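Local coordinates for protein lysozyme (Penaeus vannamei, PDB 6UKC) that probably hydrolyses the beta-1,4 linkages between N-acetylmuramic acid and N-acetylglucosamine in bacterial peptidoglycan, and those of chitodextrins, as a C-type lysozyme of innate immunity, at residues 24-29 with 96-101; 34-39 with 118-123; 50-55 with 60-65; 92-97 with 112-117. All blocks are in the same frame, centred on the assembly; numbering follows the deposited sequence.

Contact 1. Residues 24-29 with 96-101; sequences NDDIKN and TIRRDT
Asp-26 and Arg-98 face each other across a long salt bridge, with no direct hydrogen bond. Asp-26 OD2 stands 3.9 Å from Arg-98 NH1, coming obliquely to the guanidinium, and the carboxylate and guanidinium planes are turned 39° apart. Two waters fill the role of a direct bond. Water 1 donates to Asp-26 OD2 at 2.7 Å and accepts from Arg-98 NH1 at 3.1 Å, lying in the guanidinium plane at its edge. Water 2 also donates to Asp-26 OD2, at 2.6 Å, and takes a weak bond from Arg-98 NH2, so one carboxylate oxygen receives both waters. In the largely helical lobe of the C-type lysozyme fold this polar bridge joins the first turn of helix 24-38 to helix 88-105 at the protein surface. Their backbones stay well apart, the CA atoms of Asp-26 and Arg-98 being 10.6 Å from each other. The arginine spans that distance by leaving its helix with CG opposite the backbone N (chi1 -164°) and then bending at chi3, which brings NH1 toward the carboxylate and leaves NH2 to reach it through water 2. Farther out, Arg-98 NH1 also makes a weak hydrogen bond to Tyr-111 OH, while Ser-23 OG is hydrogen-bonded to the backbone N of Asp-26. The amino end of the helix probably adds a favourable field for the negative charge of Asp-26.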
loop_
_atom_site.group_PDB
_atom_site.type_symbol
_atom_site.label_atom_id
_atom_site.label_comp_id
_atom_site.label_asym_id
_atom_site.label_seq_id
_atom_site.Cartn_x
_atom_site.Cartn_y
_atom_site.Cartn_z
ATOM N N ASN A 24 0.429 -4.180 14.956
ATOM C CA ASN A 24 1.888 -4.082 14.698
ATOM C C ASN A 24 2.270 -4.869 13.441
ATOM O O ASN A 24 3.089 -4.350 12.656
ATOM C CB ASN A 24 2.690 -4.583 15.894
ATOM C CG ASN A 24 2.673 -3.603 17.037
ATOM O OD1 ASN A 24 2.124 -2.505 16.928
ATOM N ND2 ASN A 24 3.245 -4.004 18.149
ATOM N N ASP A 25 1.709 -6.073 13.277
ATOM C CA ASP A 25 1.932 -6.923 12.085
ATOM C C ASP A 25 1.490 -6.151 10.838
ATOM O O ASP A 25 2.234 -6.118 9.844
ATOM C CB ASP A 25 1.167 -8.250 12.127
ATOM C CG ASP A 25 1.655 -9.165 11.013
ATOM O OD1 ASP A 25 2.814 -9.631 11.129
ATOM O OD2 ASP A 25 0.940 -9.314 9.984
ATOM N N ASP A 26 0.285 -5.596 10.868
ATOM C CA ASP A 26 -0.226 -4.818 9.722
ATOM C C ASP A 26 0.744 -3.675 9.501
ATOM O O ASP A 26 1.215 -3.517 8.320
ATOM C CB ASP A 26 -1.653 -4.311 9.945
ATOM C CG ASP A 26 -2.735 -5.377 9.820
ATOM O OD1 ASP A 26 -2.378 -6.593 9.785
ATOM O OD2 ASP A 26 -3.911 -4.982 9.772
ATOM N N ILE A 27 1.066 -2.937 10.574
ATOM C CA ILE A 27 1.832 -1.659 10.437
ATOM C C ILE A 27 3.211 -1.968 9.825
ATOM O O ILE A 27 3.539 -1.381 8.749
ATOM C CB ILE A 27 1.934 -0.879 11.758
ATOM C CG1 ILE A 27 0.591 -0.237 12.134
ATOM C CG2 ILE A 27 3.042 0.167 11.692
ATOM C CD1 ILE A 27 0.513 0.230 13.567
ATOM N N LYS A 28 3.975 -2.896 10.416
ATOM C CA LYS A 28 5.369 -3.136 9.929
ATOM C C LYS A 28 5.319 -3.494 8.438
ATOM O O LYS A 28 6.218 -3.048 7.678
ATOM C CB LYS A 28 6.083 -4.202 10.766
ATOM C CG LYS A 28 5.531 -5.615 10.665
ATOM C CD LYS A 28 6.065 -6.491 11.768
ATOM C CE LYS A 28 5.890 -7.972 11.513
ATOM N NZ LYS A 28 6.378 -8.740 12.691
ATOM N N ASN A 29 4.285 -4.233 8.023
ATOM C CA ASN A 29 4.126 -4.655 6.610
ATOM C C ASN A 29 3.741 -3.434 5.760
ATOM O O ASN A 29 4.303 -3.301 4.654
ATOM C CB ASN A 29 3.171 -5.840 6.476
ATOM C CG ASN A 29 3.851 -7.160 6.787
ATOM O OD1 ASN A 29 4.801 -7.523 6.116
ATOM N ND2 ASN A 29 3.421 -7.850 7.835
ATOM N N THR A 96 -8.221 -4.713 0.793
ATOM C CA THR A 96 -8.984 -5.524 -0.197
ATOM C C THR A 96 -8.021 -6.288 -1.122
ATOM O O THR A 96 -8.313 -7.480 -1.445
ATOM C CB THR A 96 -9.914 -4.640 -1.033
ATOM O OG1 THR A 96 -10.817 -4.085 -0.090
ATOM C CG2 THR A 96 -10.668 -5.389 -2.114
ATOM N N ILE A 97 -6.959 -5.619 -1.599
ATOM C CA ILE A 97 -5.928 -6.290 -2.450
ATOM C C ILE A 97 -5.313 -7.445 -1.641
ATOM O O ILE A 97 -5.268 -8.577 -2.167
ATOM C CB ILE A 97 -4.876 -5.288 -2.952
ATOM C CG1 ILE A 97 -5.502 -4.294 -3.940
ATOM C CG2 ILE A 97 -3.660 -6.001 -3.546
ATOM C CD1 ILE A 97 -4.615 -3.144 -4.281
ATOM N N ARG A 98 -4.898 -7.183 -0.402
ATOM C CA ARG A 98 -4.388 -8.211 0.543
ATOM C C ARG A 98 -5.447 -9.303 0.764
ATOM O O ARG A 98 -5.093 -10.479 0.697
ATOM C CB ARG A 98 -4.007 -7.600 1.897
ATOM C CG ARG A 98 -3.126 -8.522 2.734
ATOM C CD ARG A 98 -2.924 -8.052 4.170
ATOM N NE ARG A 98 -4.203 -7.808 4.803
ATOM C CZ ARG A 98 -4.467 -6.829 5.657
ATOM N NH1 ARG A 98 -3.520 -5.971 6.008
ATOM N NH2 ARG A 98 -5.696 -6.699 6.144
ATOM N N ARG A 99 -6.705 -8.939 1.010
ATOM C CA ARG A 99 -7.784 -9.928 1.274
ATOM C C ARG A 99 -7.930 -10.830 0.042
ATOM O O ARG A 99 -7.860 -12.071 0.220
ATOM C CB ARG A 99 -9.100 -9.258 1.681
ATOM C CG ARG A 99 -10.182 -10.246 2.103
ATOM C CD ARG A 99 -11.474 -9.614 2.571
ATOM N NE ARG A 99 -11.703 -8.285 2.001
ATOM C CZ ARG A 99 -11.386 -7.112 2.578
ATOM N NH1 ARG A 99 -10.829 -7.056 3.777
ATOM N NH2 ARG A 99 -11.647 -5.979 1.955
ATOM N N ASP A 100 -8.078 -10.264 -1.158
ATOM C CA ASP A 100 -8.341 -11.091 -2.374
ATOM C C ASP A 100 -7.131 -11.976 -2.710
ATOM O O ASP A 100 -7.324 -13.192 -3.013
ATOM C CB ASP A 100 -8.719 -10.207 -3.564
ATOM C CG ASP A 100 -10.107 -9.600 -3.401
ATOM O OD1 ASP A 100 -10.700 -9.740 -2.303
ATOM O OD2 ASP A 100 -10.593 -8.993 -4.378
ATOM N N THR A 101 -5.927 -11.393 -2.666
ATOM C CA THR A 101 -4.663 -12.114 -2.950
ATOM C C THR A 101 -4.585 -13.321 -2.015
ATOM O O THR A 101 -4.328 -14.426 -2.521
ATOM C CB THR A 101 -3.430 -11.213 -2.815
ATOM O OG1 THR A 101 -3.546 -10.191 -3.798
ATOM C CG2 THR A 101 -2.129 -11.952 -3.024
HETATM O O HOH W 1 -4.491 -3.428 7.586
HETATM O O HOH W 2 -6.231 -5.962 9.147
#

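Contact 2. Residues 34-39 with 118-123; sequences AEFESS and NSKCKN
The Phe-36 ring is sandwiched between aliphatic carbons: Lys-120 CB lies over one face and Glu-35 CB of its own helix over the opposite one, both displaced toward the rim. Cys-121 SG approaches obliquely, 4.3 Å from Phe-36 CD2. The CH-pi contact of Lys-120 with the ring joins the C-terminal end of helix 24-38 to helix 115-121 in the helical lobe of the C-type lysozyme fold, next to the disulfide that Cys-121 makes with Cys-32 of the former helix. Lys-120 CB sits 4.1 Å from the ring centroid, 24° off the normal, and the two side chains cross at about a right angle. No hydrogen bond links the segments, so the meeting is apolar although Phe-36 and Lys-120 are both exposed; Ala-116 also touches the phenylalanine from the side of helix 115-121. A bend at chi2 (-80°) carries the lysine chain on across the ring, placing Lys-120 CG 3.9 Å from Phe-36 CG and Lys-120 CD 4.1 Å from Phe-36 CD1.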
loop_
_atom_site.group_PDB
_atom_site.type_symbol
_atom_site.label_atom_id
_atom_site.label_comp_id
_atom_site.label_asym_id
_atom_site.label_seq_id
_atom_site.Cartn_x
_atom_site.Cartn_y
_atom_site.Cartn_z
ATOM N N ALA A 34 5.059 0.648 1.663
ATOM C CA ALA A 34 5.008 2.083 1.285
ATOM C C ALA A 34 6.415 2.622 1.012
ATOM O O ALA A 34 6.578 3.416 0.048
ATOM C CB ALA A 34 4.344 2.913 2.355
ATOM N N GLU A 35 7.381 2.315 1.889
ATOM C CA GLU A 35 8.754 2.834 1.689
ATOM C C GLU A 35 9.175 2.492 0.255
ATOM O O GLU A 35 9.527 3.417 -0.516
ATOM C CB GLU A 35 9.768 2.278 2.688
ATOM C CG GLU A 35 11.059 3.077 2.646
ATOM C CD GLU A 35 12.218 2.590 3.485
ATOM O OE1 GLU A 35 13.321 2.723 2.995
ATOM O OE2 GLU A 35 12.018 2.112 4.627
ATOM N N PHE A 36 9.095 1.211 -0.111
ATOM C CA PHE A 36 9.776 0.686 -1.327
ATOM C C PHE A 36 8.863 0.800 -2.541
ATOM O O PHE A 36 9.424 0.748 -3.629
ATOM C CB PHE A 36 10.331 -0.713 -1.077
ATOM C CG PHE A 36 11.392 -0.683 -0.009
ATOM C CD1 PHE A 36 12.626 -0.107 -0.264
ATOM C CD2 PHE A 36 11.140 -1.176 1.264
ATOM C CE1 PHE A 36 13.610 -0.065 0.716
ATOM C CE2 PHE A 36 12.117 -1.116 2.255
ATOM C CZ PHE A 36 13.350 -0.555 1.983
ATOM N N GLU A 37 7.553 1.029 -2.373
ATOM C CA GLU A 37 6.679 1.266 -3.546
ATOM C C GLU A 37 6.742 2.746 -3.917
ATOM O O GLU A 37 6.742 3.005 -5.119
ATOM C CB GLU A 37 5.248 0.780 -3.319
ATOM C CG GLU A 37 5.127 -0.718 -3.242
ATOM C CD GLU A 37 5.180 -1.434 -4.573
ATOM O OE1 GLU A 37 5.158 -2.677 -4.583
ATOM O OE2 GLU A 37 5.205 -0.734 -5.583
ATOM N N SER A 38 6.842 3.679 -2.967
ATOM C CA SER A 38 6.544 5.107 -3.261
ATOM C C SER A 38 7.365 6.114 -2.456
ATOM O O SER A 38 7.119 7.311 -2.662
ATOM C CB SER A 38 5.094 5.368 -3.009
ATOM O OG SER A 38 4.820 5.296 -1.610
ATOM N N SER A 39 8.267 5.683 -1.567
ATOM C CA SER A 39 8.948 6.538 -0.559
ATOM C C SER A 39 7.918 7.331 0.252
ATOM O O SER A 39 8.146 8.530 0.503
ATOM C CB SER A 39 9.946 7.425 -1.214
ATOM O OG SER A 39 10.823 6.643 -2.000
ATOM N N ASN A 118 7.688 -8.542 -2.192
ATOM C CA ASN A 118 8.348 -9.796 -2.623
ATOM C C ASN A 118 9.870 -9.591 -2.583
ATOM O O ASN A 118 10.571 -10.539 -2.206
ATOM C CB ASN A 118 7.802 -10.257 -3.979
ATOM C CG ASN A 118 6.349 -10.681 -3.908
ATOM O OD1 ASN A 118 5.886 -11.160 -2.871
ATOM N ND2 ASN A 118 5.618 -10.510 -4.995
ATOM N N SER A 119 10.373 -8.387 -2.891
ATOM C CA SER A 119 11.833 -8.139 -3.004
ATOM C C SER A 119 12.404 -7.593 -1.689
ATOM O O SER A 119 13.560 -7.891 -1.401
ATOM C CB SER A 119 12.130 -7.223 -4.146
ATOM O OG SER A 119 11.262 -6.116 -4.082
ATOM N N LYS A 120 11.654 -6.807 -0.915
ATOM C CA LYS A 120 12.274 -5.999 0.173
ATOM C C LYS A 120 11.725 -6.339 1.566
ATOM O O LYS A 120 12.390 -5.964 2.556
ATOM C CB LYS A 120 12.077 -4.518 -0.142
ATOM C CG LYS A 120 12.829 -4.056 -1.376
ATOM C CD LYS A 120 14.272 -3.803 -1.078
ATOM C CE LYS A 120 15.160 -3.931 -2.294
ATOM N NZ LYS A 120 14.602 -3.155 -3.422
ATOM N N CYS A 121 10.548 -6.959 1.675
ATOM C CA CYS A 121 9.830 -7.042 2.962
ATOM C C CYS A 121 9.564 -8.494 3.378
ATOM O O CYS A 121 9.557 -8.745 4.590
ATOM C CB CYS A 121 8.532 -6.251 2.885
ATOM S SG CYS A 121 8.746 -4.545 2.321
ATOM N N LYS A 122 9.317 -9.406 2.434
ATOM C CA LYS A 122 8.976 -10.813 2.751
ATOM C C LYS A 122 10.167 -11.475 3.449
ATOM O O LYS A 122 11.280 -11.404 2.915
ATOM C CB LYS A 122 8.612 -11.625 1.506
ATOM C CG LYS A 122 8.272 -13.076 1.827
ATOM C CD LYS A 122 7.756 -13.900 0.662
ATOM C CE LYS A 122 8.487 -13.671 -0.648
ATOM N NZ LYS A 122 8.591 -14.925 -1.447
ATOM N N ASN A 123 9.930 -12.083 4.612
ATOM C CA ASN A 123 10.895 -12.955 5.328
ATOM C C ASN A 123 11.934 -12.093 6.059
ATOM O O ASN A 123 12.810 -12.667 6.744
ATOM C CB ASN A 123 11.502 -13.978 4.369
ATOM C CG ASN A 123 10.533 -15.099 4.032
ATOM O OD1 ASN A 123 9.473 -15.240 4.641
ATOM N ND2 ASN A 123 10.879 -15.911 3.054
#

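Contact 3. Residues 50-55 with 60-65; sequences NRSTDY and INNKYW
Asn-61 reaches across the hairpin and spends both N-H groups of its amide on the facing segment: ND2 donates to OD1 of strand residue Asp-54 at 2.7 Å and to OG of Ser-52, just before the strand, at 2.9 Å. Both acceptors lie in the amide plane, whereas the carboxylate is met from above its own plane. Strands 53-55 and 60-61 belong to the small antiparallel sheet of the lysozyme beta lobe. Asp-54 and Asn-61 are a non-hydrogen-bonded pair; beside them Tyr-55 N to Ile-60 O (2.8 Å) and Ile-60 N to Tyr-55 O (3.0 Å) complete a hydrogen-bonded one. Past the strand end Asn-62 N binds Thr-53 O, and chi1 58° swings the Asn-62 amide back so that OD1 accepts from Thr-53 N at 2.7 Å. Tyr-55 CE1 meets Asn-62 CB at 3.8 Å at the ring edge, with Thr-53 CG2 over one face. Water 3 completes this end, bridging Arg-51 O, Thr-53 OG1 and Asn-62 ND2. Packing is slacker at partly exposed Lys-63, whose CB comes only within 4.4 Å of Ser-52 CB, and exposed Arg-51 leads away. Asn-61 OD1 closes an Asx turn with Lys-63 N and Asn-48 ND2 bonds Asp-54 OD2; three bonds thus fix the rotation of the Asn-61 amide, and a bond to each oxygen that of the Asp-54 carboxylate.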
loop_
_atom_site.group_PDB
_atom_site.type_symbol
_atom_site.label_atom_id
_atom_site.label_comp_id
_atom_site.label_asym_id
_atom_site.label_seq_id
_atom_site.Cartn_x
_atom_site.Cartn_y
_atom_site.Cartn_z
ATOM N N ASN A 50 2.163 -1.138 -20.440
ATOM C CA ASN A 50 0.986 -1.986 -20.745
ATOM C C ASN A 50 -0.290 -1.135 -20.742
ATOM O O ASN A 50 -1.389 -1.751 -20.772
ATOM C CB ASN A 50 0.905 -3.139 -19.746
ATOM C CG ASN A 50 0.459 -2.689 -18.372
ATOM O OD1 ASN A 50 -0.277 -3.403 -17.710
ATOM N ND2 ASN A 50 0.850 -1.498 -17.953
ATOM N N ARG A 51 -0.133 0.199 -20.665
ATOM C CA ARG A 51 -1.203 1.249 -20.694
ATOM C C ARG A 51 -1.907 1.380 -19.329
ATOM O O ARG A 51 -2.927 2.094 -19.257
ATOM C CB ARG A 51 -2.226 1.008 -21.815
ATOM C CG ARG A 51 -1.697 1.309 -23.209
ATOM C CD ARG A 51 -2.744 1.353 -24.305
ATOM N NE ARG A 51 -2.083 1.570 -25.585
ATOM C CZ ARG A 51 -2.670 1.566 -26.777
ATOM N NH1 ARG A 51 -3.970 1.356 -26.877
ATOM N NH2 ARG A 51 -1.951 1.772 -27.873
ATOM N N SER A 52 -1.398 0.741 -18.275
ATOM C CA SER A 52 -1.976 0.817 -16.912
ATOM C C SER A 52 -1.168 1.829 -16.103
ATOM O O SER A 52 -0.099 2.271 -16.565
ATOM C CB SER A 52 -2.026 -0.528 -16.253
ATOM O OG SER A 52 -0.734 -0.940 -15.844
ATOM N N THR A 53 -1.691 2.232 -14.961
ATOM C CA THR A 53 -1.071 3.263 -14.097
ATOM C C THR A 53 -1.087 2.733 -12.668
ATOM O O THR A 53 -2.108 2.106 -12.276
ATOM C CB THR A 53 -1.779 4.619 -14.237
ATOM O OG1 THR A 53 -1.598 5.014 -15.600
ATOM C CG2 THR A 53 -1.243 5.686 -13.306
ATOM N N ASP A 54 0.007 2.969 -11.942
ATOM C CA ASP A 54 0.100 2.677 -10.486
ATOM C C ASP A 54 -0.128 3.999 -9.736
ATOM O O ASP A 54 0.479 5.025 -10.157
ATOM C CB ASP A 54 1.437 1.984 -10.224
ATOM C CG ASP A 54 1.573 0.657 -10.950
ATOM O OD1 ASP A 54 0.568 -0.090 -10.973
ATOM O OD2 ASP A 54 2.664 0.382 -11.502
ATOM N N TYR A 55 -0.965 3.992 -8.689
ATOM C CA TYR A 55 -1.416 5.225 -7.993
ATOM C C TYR A 55 -1.100 5.213 -6.489
ATOM O O TYR A 55 -1.407 4.240 -5.764
ATOM C CB TYR A 55 -2.928 5.409 -8.170
ATOM C CG TYR A 55 -3.397 5.733 -9.567
ATOM C CD1 TYR A 55 -3.686 4.725 -10.485
ATOM C CD2 TYR A 55 -3.563 7.052 -9.970
ATOM C CE1 TYR A 55 -4.152 5.025 -11.758
ATOM C CE2 TYR A 55 -4.016 7.370 -11.242
ATOM C CZ TYR A 55 -4.341 6.352 -12.126
ATOM O OH TYR A 55 -4.769 6.669 -13.380
ATOM N N ILE A 60 -1.161 1.287 -6.400
ATOM C CA ILE A 60 -2.265 0.371 -6.783
ATOM C C ILE A 60 -2.600 0.614 -8.255
ATOM O O ILE A 60 -2.735 1.816 -8.654
ATOM C CB ILE A 60 -3.478 0.601 -5.867
ATOM C CG1 ILE A 60 -3.175 0.185 -4.425
ATOM C CG2 ILE A 60 -4.687 -0.122 -6.430
ATOM C CD1 ILE A 60 -3.984 0.887 -3.393
ATOM N N ASN A 61 -2.772 -0.487 -8.995
ATOM C CA ASN A 61 -2.801 -0.550 -10.480
ATOM C C ASN A 61 -4.251 -0.426 -10.957
ATOM O O ASN A 61 -5.092 -1.197 -10.428
ATOM C CB ASN A 61 -2.163 -1.849 -10.990
ATOM C CG ASN A 61 -1.968 -1.838 -12.494
ATOM O OD1 ASN A 61 -2.778 -2.406 -13.227
ATOM N ND2 ASN A 61 -0.934 -1.152 -12.964
ATOM N N ASN A 62 -4.533 0.461 -11.929
ATOM C CA ASN A 62 -5.913 0.713 -12.461
ATOM C C ASN A 62 -6.439 -0.447 -13.339
ATOM O O ASN A 62 -7.649 -0.421 -13.692
ATOM C CB ASN A 62 -6.027 2.043 -13.220
ATOM C CG ASN A 62 -5.078 2.173 -14.391
ATOM O OD1 ASN A 62 -4.174 1.358 -14.553
ATOM N ND2 ASN A 62 -5.291 3.182 -15.225
ATOM N N LYS A 63 -5.619 -1.451 -13.678
ATOM C CA LYS A 63 -6.087 -2.605 -14.497
ATOM C C LYS A 63 -7.127 -3.422 -13.715
ATOM O O LYS A 63 -8.023 -3.957 -14.400
ATOM C CB LYS A 63 -4.957 -3.517 -14.994
ATOM C CG LYS A 63 -5.453 -4.728 -15.785
ATOM C CD LYS A 63 -4.555 -5.229 -16.913
ATOM C CE LYS A 63 -4.703 -4.396 -18.172
ATOM N NZ LYS A 63 -4.525 -5.185 -19.423
ATOM N N TYR A 64 -7.025 -3.532 -12.372
ATOM C CA TYR A 64 -7.882 -4.428 -11.531
ATOM C C TYR A 64 -8.634 -3.674 -10.420
ATOM O O TYR A 64 -9.765 -4.048 -10.088
ATOM C CB TYR A 64 -7.023 -5.534 -10.899
ATOM C CG TYR A 64 -6.084 -6.207 -11.870
ATOM C CD1 TYR A 64 -6.562 -7.087 -12.838
ATOM C CD2 TYR A 64 -4.724 -5.922 -11.860
ATOM C CE1 TYR A 64 -5.709 -7.687 -13.753
ATOM C CE2 TYR A 64 -3.856 -6.516 -12.769
ATOM C CZ TYR A 64 -4.352 -7.400 -13.715
ATOM O OH TYR A 64 -3.507 -7.990 -14.599
ATOM N N TRP A 65 -8.023 -2.655 -9.827
ATOM C CA TRP A 65 -8.277 -2.250 -8.420
ATOM C C TRP A 65 -9.075 -0.953 -8.341
ATOM O O TRP A 65 -10.026 -0.902 -7.532
ATOM C CB TRP A 65 -6.956 -2.154 -7.647
ATOM C CG TRP A 65 -6.193 -3.446 -7.637
ATOM C CD1 TRP A 65 -4.963 -3.670 -8.177
ATOM C CD2 TRP A 65 -6.626 -4.717 -7.112
ATOM N NE1 TRP A 65 -4.581 -4.971 -7.985
ATOM C CE2 TRP A 65 -5.586 -5.640 -7.342
ATOM C CE3 TRP A 65 -7.775 -5.162 -6.461
ATOM C CZ2 TRP A 65 -5.676 -6.979 -6.972
ATOM C CZ3 TRP A 65 -7.849 -6.477 -6.066
ATOM C CH2 TRP A 65 -6.822 -7.373 -6.325
HETATM O O HOH W 3 -3.101 3.861 -17.382
#

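Contact 4. Residues 92-97 with 112-117; sequences RCAETI and SAWVAY
Trp-114 thrusts the far end of its six-membered ring against helix 88-105, and Ile-97 crosses it at about a right angle. The contact is buried and wholly apolar between side chains, and it packs the turn leading into helix 115-121 against the long helix of the alpha lobe in this C-type lysozyme fold. Ile-97 CG2 is the point of the wedge: it approaches the indole obliquely, 3.5 Å from Trp-114 CH2, and also meets Ala-113 CB at 3.6 Å. This methyl branch stands opposite the backbone N of Ile-97 (chi1 -67° for CG1), which aims it at the turn. One helical turn earlier, Ala-94 CB rests 3.8 Å from Trp-114 CZ2, while Ala-94 O lies at the ring's edge, near its plane, 3.6 Å from Trp-114 CH2. Trp-114 occupies the N-cap position before helix 115-121, and its chi2 of -89° stands the indole roughly perpendicular to its CA-CB-CG plane, presenting CZ2 and CH2 to the helix. Helix 24-38 also borders the indole, where Trp-30 packs edge-to-face and Ile-33 and Glu-37 touch it. The pyrrole nitrogen is satisfied as well: Trp-114 NE1 is hydrogen-bonded to the backbone O of Phe-58.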
loop_
_atom_site.group_PDB
_atom_site.type_symbol
_atom_site.label_atom_id
_atom_site.label_comp_id
_atom_site.label_asym_id
_atom_site.label_seq_id
_atom_site.Cartn_x
_atom_site.Cartn_y
_atom_site.Cartn_z
ATOM N N ARG A 92 -7.971 1.259 2.720
ATOM C CA ARG A 92 -9.166 0.404 2.524
ATOM C C ARG A 92 -8.907 -0.498 1.303
ATOM O O ARG A 92 -9.099 -1.737 1.414
ATOM C CB ARG A 92 -10.429 1.258 2.418
ATOM C CG ARG A 92 -11.725 0.457 2.426
ATOM C CD ARG A 92 -12.949 1.370 2.447
ATOM N NE ARG A 92 -13.040 2.028 3.747
ATOM C CZ ARG A 92 -13.190 3.341 3.952
ATOM N NH1 ARG A 92 -13.348 4.176 2.939
ATOM N NH2 ARG A 92 -13.242 3.817 5.184
ATOM N N CYS A 93 -8.393 0.073 0.207
ATOM C CA CYS A 93 -8.209 -0.675 -1.062
ATOM C C CYS A 93 -7.021 -1.653 -0.952
ATOM O O CYS A 93 -7.117 -2.820 -1.485
ATOM C CB CYS A 93 -8.059 0.272 -2.242
ATOM S SG CYS A 93 -7.882 -0.590 -3.822
ATOM N N ALA A 94 -5.941 -1.253 -0.277
ATOM C CA ALA A 94 -4.788 -2.162 -0.039
ATOM C C ALA A 94 -5.281 -3.370 0.778
ATOM O O ALA A 94 -4.951 -4.511 0.425
ATOM C CB ALA A 94 -3.624 -1.429 0.613
ATOM N N GLU A 95 -6.114 -3.164 1.796
ATOM C CA GLU A 95 -6.612 -4.309 2.611
ATOM C C GLU A 95 -7.460 -5.250 1.754
ATOM O O GLU A 95 -7.462 -6.461 2.052
ATOM C CB GLU A 95 -7.434 -3.803 3.788
ATOM C CG GLU A 95 -6.555 -3.136 4.825
ATOM C CD GLU A 95 -7.295 -2.570 6.019
ATOM O OE1 GLU A 95 -6.684 -2.456 7.085
ATOM O OE2 GLU A 95 -8.472 -2.234 5.859
ATOM N N THR A 96 -8.221 -4.713 0.793
ATOM C CA THR A 96 -8.984 -5.524 -0.197
ATOM C C THR A 96 -8.021 -6.288 -1.122
ATOM O O THR A 96 -8.313 -7.480 -1.445
ATOM C CB THR A 96 -9.914 -4.640 -1.033
ATOM O OG1 THR A 96 -10.817 -4.085 -0.090
ATOM C CG2 THR A 96 -10.668 -5.389 -2.114
ATOM N N ILE A 97 -6.959 -5.619 -1.599
ATOM C CA ILE A 97 -5.928 -6.290 -2.450
ATOM C C ILE A 97 -5.313 -7.445 -1.641
ATOM O O ILE A 97 -5.268 -8.577 -2.167
ATOM C CB ILE A 97 -4.876 -5.288 -2.952
ATOM C CG1 ILE A 97 -5.502 -4.294 -3.940
ATOM C CG2 ILE A 97 -3.660 -6.001 -3.546
ATOM C CD1 ILE A 97 -4.615 -3.144 -4.281
ATOM N N SER A 112 1.840 -10.519 -1.159
ATOM C CA SER A 112 2.631 -10.971 -2.333
ATOM C C SER A 112 2.114 -10.311 -3.622
ATOM O O SER A 112 2.796 -10.439 -4.640
ATOM C CB SER A 112 2.693 -12.474 -2.430
ATOM O OG SER A 112 1.455 -13.030 -2.833
ATOM N N ALA A 113 1.008 -9.553 -3.564
ATOM C CA ALA A 113 0.462 -8.732 -4.675
ATOM C C ALA A 113 1.385 -7.542 -4.975
ATOM O O ALA A 113 1.267 -6.970 -6.082
ATOM C CB ALA A 113 -0.928 -8.254 -4.346
ATOM N N TRP A 114 2.285 -7.197 -4.048
ATOM C CA TRP A 114 3.230 -6.051 -4.185
ATOM C C TRP A 114 4.636 -6.537 -4.553
ATOM O O TRP A 114 5.202 -7.353 -3.795
ATOM C CB TRP A 114 3.262 -5.233 -2.896
ATOM C CG TRP A 114 2.095 -4.310 -2.759
ATOM C CD1 TRP A 114 2.018 -3.027 -3.218
ATOM C CD2 TRP A 114 0.839 -4.593 -2.123
ATOM N NE1 TRP A 114 0.797 -2.498 -2.916
ATOM C CE2 TRP A 114 0.061 -3.425 -2.228
ATOM C CE3 TRP A 114 0.309 -5.694 -1.447
ATOM C CZ2 TRP A 114 -1.228 -3.344 -1.708
ATOM C CZ3 TRP A 114 -0.962 -5.611 -0.933
ATOM C CH2 TRP A 114 -1.716 -4.448 -1.059
ATOM N N VAL A 115 5.187 -5.984 -5.641
ATOM C CA VAL A 115 6.574 -6.246 -6.112
ATOM C C VAL A 115 7.536 -5.855 -4.982
ATOM O O VAL A 115 8.416 -6.665 -4.673
ATOM C CB VAL A 115 6.863 -5.530 -7.446
ATOM C CG1 VAL A 115 8.257 -5.823 -7.971
ATOM C CG2 VAL A 115 5.842 -5.906 -8.509
ATOM N N ALA A 116 7.337 -4.710 -4.319
ATOM C CA ALA A 116 8.234 -4.253 -3.225
ATOM C C ALA A 116 8.200 -5.254 -2.065
ATOM O O ALA A 116 9.254 -5.445 -1.406
ATOM C CB ALA A 116 7.876 -2.860 -2.750
ATOM N N TYR A 117 7.038 -5.859 -1.801
ATOM C CA TYR A 117 6.881 -6.814 -0.672
ATOM C C TYR A 117 7.753 -8.040 -0.959
ATOM O O TYR A 117 8.495 -8.465 -0.068
ATOM C CB TYR A 117 5.423 -7.204 -0.396
ATOM C CG TYR A 117 5.322 -8.287 0.650
ATOM C CD1 TYR A 117 5.430 -7.995 2.000
ATOM C CD2 TYR A 117 5.211 -9.621 0.284
ATOM C CE1 TYR A 117 5.391 -8.989 2.962
ATOM C CE2 TYR A 117 5.162 -10.629 1.229
ATOM C CZ TYR A 117 5.254 -10.311 2.575
ATOM O OH TYR A 117 5.197 -11.302 3.504
#

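Overall arrangement
Contacts 1, 2 and 4 belong to the helical lobe, contact 3 to the beta lobe. Helix 24-38 serves contacts 1 and 2 and helix 88-105 contacts 1 and 4; contact 2 uses helix 115-121 and contact 4 the turn that leads into it. Contacts 1 and 4 share Thr-96 and Ile-97, their centres about 7 Å apart; the centres of contacts 1 and 3 are about 19 Å apart, though the two touch through Ile-97. Along the chain the hairpin of contact 3 forms between the two halves of contacts 1 and 2 and closes before contact 4 opens. In C-type lysozymes the substrate cleft runs between the lobes, and Ile-97 packing on Ile-60 and Trp-65 is consistent with a place where they meet.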